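Long-range contact in luciferase-like enzymeAMP-CoA-ligase (PDB 4W8O), which probably activates carboxylic acids with ATP as an AMP/CoA-ligase of the adenylate-forming ANL superfamily, resembling beetle luciferases: residues Gly406-Tyr411 against Val419-Lys424. Residues are numbered along the deposited sequence; the frame is centred on the assembly and turned at random.
Sequences GDIGYY and VIERIK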
loop_
_atom_site.group_PDB
_atom_site.type_symbol
_atom_site.label_atom_id
_atom_site.label_comp_id
_atom_site.label_asym_id
_atom_site.label_seq_id
_atom_site.Cartn_x
_atom_site.Cartn_y
_atom_site.Cartn_z
ATOM N N GLY A 406 2.052 1.858 -18.982
ATOM C CA GLY A 406 2.710 0.720 -19.614
ATOM C C GLY A 406 1.763 -0.422 -19.929
ATOM O O GLY A 406 2.212 -1.504 -20.318
ATOM N N ASP A 407 0.459 -0.192 -19.778
ATOM C CA ASP A 407 -0.544 -1.215 -20.045
ATOM C C ASP A 407 -1.337 -0.850 -21.291
ATOM O O ASP A 407 -1.550 0.329 -21.577
ATOM C CB ASP A 407 -1.512 -1.356 -18.866
ATOM C CG ASP A 407 -0.832 -1.826 -17.597
ATOM O OD1 ASP A 407 -0.115 -2.850 -17.649
ATOM O OD2 ASP A 407 -1.024 -1.175 -16.544
ATOM N N ILE A 408 -1.763 -1.876 -22.018
ATOM C CA ILE A 408 -2.639 -1.744 -23.171
ATOM C C ILE A 408 -4.027 -2.177 -22.730
ATOM O O ILE A 408 -4.177 -3.222 -22.080
ATOM C CB ILE A 408 -2.164 -2.635 -24.336
ATOM C CG1 ILE A 408 -0.800 -2.169 -24.852
ATOM C CG2 ILE A 408 -3.177 -2.660 -25.468
ATOM C CD1 ILE A 408 -0.728 -0.707 -25.243
ATOM N N GLY A 409 -5.032 -1.363 -23.070
ATOM C CA GLY A 409 -6.435 -1.678 -22.782
ATOM C C GLY A 409 -7.445 -0.811 -23.538
ATOM O O GLY A 409 -7.108 -0.170 -24.534
ATOM N N TYR A 410 -8.688 -0.808 -23.057
ATOM C CA TYR A 410 -9.775 -0.038 -23.657
ATOM C C TYR A 410 -10.878 0.115 -22.606
ATOM O O TYR A 410 -10.839 -0.561 -21.570
ATOM C CB TYR A 410 -10.337 -0.770 -24.890
ATOM C CG TYR A 410 -10.999 -2.083 -24.553
ATOM C CD1 TYR A 410 -10.265 -3.266 -24.524
ATOM C CD2 TYR A 410 -12.357 -2.145 -24.232
ATOM C CE1 TYR A 410 -10.861 -4.476 -24.201
ATOM C CE2 TYR A 410 -12.963 -3.354 -23.908
ATOM C CZ TYR A 410 -12.205 -4.514 -23.892
ATOM O OH TYR A 410 -12.788 -5.718 -23.575
ATOM N N TYR A 411 -11.862 0.975 -22.885
ATOM C CA TYR A 411 -13.041 1.127 -22.011
ATOM C C TYR A 411 -14.368 0.948 -22.762
ATOM O O TYR A 411 -14.420 1.018 -23.988
ATOM C CB TYR A 411 -13.037 2.482 -21.288
ATOM C CG TYR A 411 -13.109 3.683 -22.205
ATOM C CD1 TYR A 411 -11.962 4.206 -22.781
ATOM C CD2 TYR A 411 -14.329 4.297 -22.495
ATOM C CE1 TYR A 411 -12.015 5.300 -23.620
ATOM C CE2 TYR A 411 -14.395 5.396 -23.338
ATOM C CZ TYR A 411 -13.232 5.890 -23.899
ATOM O OH TYR A 411 -13.273 6.976 -24.734
ATOM N N VAL A 419 -7.979 -3.931 -18.908
ATOM C CA VAL A 419 -6.539 -3.988 -19.155
ATOM C C VAL A 419 -6.254 -5.339 -19.777
ATOM O O VAL A 419 -6.705 -6.363 -19.264
ATOM C CB VAL A 419 -5.729 -3.838 -17.846
ATOM C CG1 VAL A 419 -4.231 -3.940 -18.119
ATOM C CG2 VAL A 419 -6.067 -2.521 -17.160
ATOM N N ILE A 420 -5.516 -5.349 -20.881
ATOM C CA ILE A 420 -5.303 -6.595 -21.613
ATOM C C ILE A 420 -3.850 -7.081 -21.635
ATOM O O ILE A 420 -3.617 -8.285 -21.572
ATOM C CB ILE A 420 -5.933 -6.545 -23.033
ATOM C CG1 ILE A 420 -5.270 -5.495 -23.927
ATOM C CG2 ILE A 420 -7.427 -6.256 -22.928
ATOM C CD1 ILE A 420 -5.928 -5.340 -25.289
ATOM N N GLU A 421 -2.879 -6.177 -21.710
ATOM C CA GLU A 421 -1.468 -6.586 -21.738
ATOM C C GLU A 421 -0.522 -5.438 -21.429
ATOM O O GLU A 421 -0.916 -4.276 -21.454
ATOM C CB GLU A 421 -1.096 -7.178 -23.106
ATOM C CG GLU A 421 -1.050 -6.164 -24.245
ATOM C CD GLU A 421 -0.613 -6.782 -25.559
ATOM O OE1 GLU A 421 -1.170 -7.837 -25.929
ATOM O OE2 GLU A 421 0.284 -6.217 -26.222
ATOM N N ARG A 422 0.733 -5.780 -21.164
ATOM C CA ARG A 422 1.779 -4.792 -20.948
ATOM C C ARG A 422 2.551 -4.544 -22.231
ATOM O O ARG A 422 2.759 -5.455 -23.034
ATOM C CB ARG A 422 2.750 -5.256 -19.863
ATOM C CG ARG A 422 2.130 -5.357 -18.481
ATOM C CD ARG A 422 3.164 -5.129 -17.392
ATOM N NE ARG A 422 3.808 -3.817 -17.499
ATOM C CZ ARG A 422 3.271 -2.658 -17.108
ATOM N NH1 ARG A 422 2.059 -2.604 -16.569
ATOM N NH2 ARG A 422 3.960 -1.533 -17.256
ATOM N N ILE A 423 2.984 -3.305 -22.410
ATOM C CA ILE A 423 3.860 -2.944 -23.517
ATOM C C ILE A 423 5.248 -3.545 -23.255
ATOM O O ILE A 423 5.804 -3.381 -22.163
ATOM C CB ILE A 423 3.944 -1.411 -23.659
ATOM C CG1 ILE A 423 2.566 -0.838 -24.020
ATOM C CG2 ILE A 423 4.984 -1.015 -24.700
ATOM C CD1 ILE A 423 2.379 0.611 -23.629
ATOM N N LYS A 424 5.795 -4.253 -24.240
ATOM C CA LYS A 424 7.108 -4.898 -24.087
ATOM C C LYS A 424 8.266 -3.896 -24.069
ATOM O O LYS A 424 8.211 -2.853 -24.726
ATOM C CB LYS A 424 7.352 -5.914 -25.206
ATOM C CG LYS A 424 6.722 -7.278 -24.971
ATOM C CD LYS A 424 6.888 -8.180 -26.187
ATOM C CE LYS A 424 8.347 -8.543 -26.440
ATOM N NZ LYS A 424 8.527 -9.276 -27.724
HETATM O O HOH W 1 4.877 -2.146 -19.820
#
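Ile408 and Glu421 form an antiparallel hydrogen-bonded pair, and the short strands 407-411 and 419-422 run at 158° to each other. Ile408 N donates to Glu421 O at 2.6 Å in a nearly straight bond. Ile408 O is gripped by two donors, Ile420 N at 2.8 Å and the longer Glu421 N. Ile420 and Glu421 thus both face Ile408, which makes a classic beta bulge. Gly406 O accepts from Ile423 N, and a water bridges the same oxygen to Ile423 O.

The side chain of Ile408 touches three residues of the partner strand and its continuation. Its CD1 meets Ile423 CG1 at 3.5 Å, the two chains crossing at about a right angle. Its CG2, anti to the backbone N, reaches Ile420 CD1 at 3.8 Å. Glu421 lays CG against Ile408 CB. An alanine in place of Ile408 would probably open a gap beside Ile423 CG1 and cost Ile420 CD1 its contact with CG2.

The two strands form a beta hairpin at the edge of a five-stranded antiparallel sheet. Strand 417-422 is outermost, and strand 367-380 flanks strand 403-411 on its other side.

Asp407, Val419 and Arg422 point to the other face of the sheet from Ile408 and Glu421. Asp407 OD1 and Arg422 NH1 form a salt bridge; the modelled separation of 2.4 Å is doubtfully short. The carboxylate and guanidinium planes stand 87° apart, so this is not a flat, two-pronged pairing. A bend at chi3 (59°) turns the guanidinium back over the strand, with Gly406 O over one face. Arg422 NH2 donates a hydrogen bond to Thr405 O, and Asp407 OD2 is hydrogen-bonded to Tyr322 OH. Val419 CG1 packs on Asp407 CB at 3.8 Å. Farther along the hairpin, Ile420 CG2 approaches Tyr410 CE1 at 4.1 Å, while the Tyr410 ring also meets that of Tyr418.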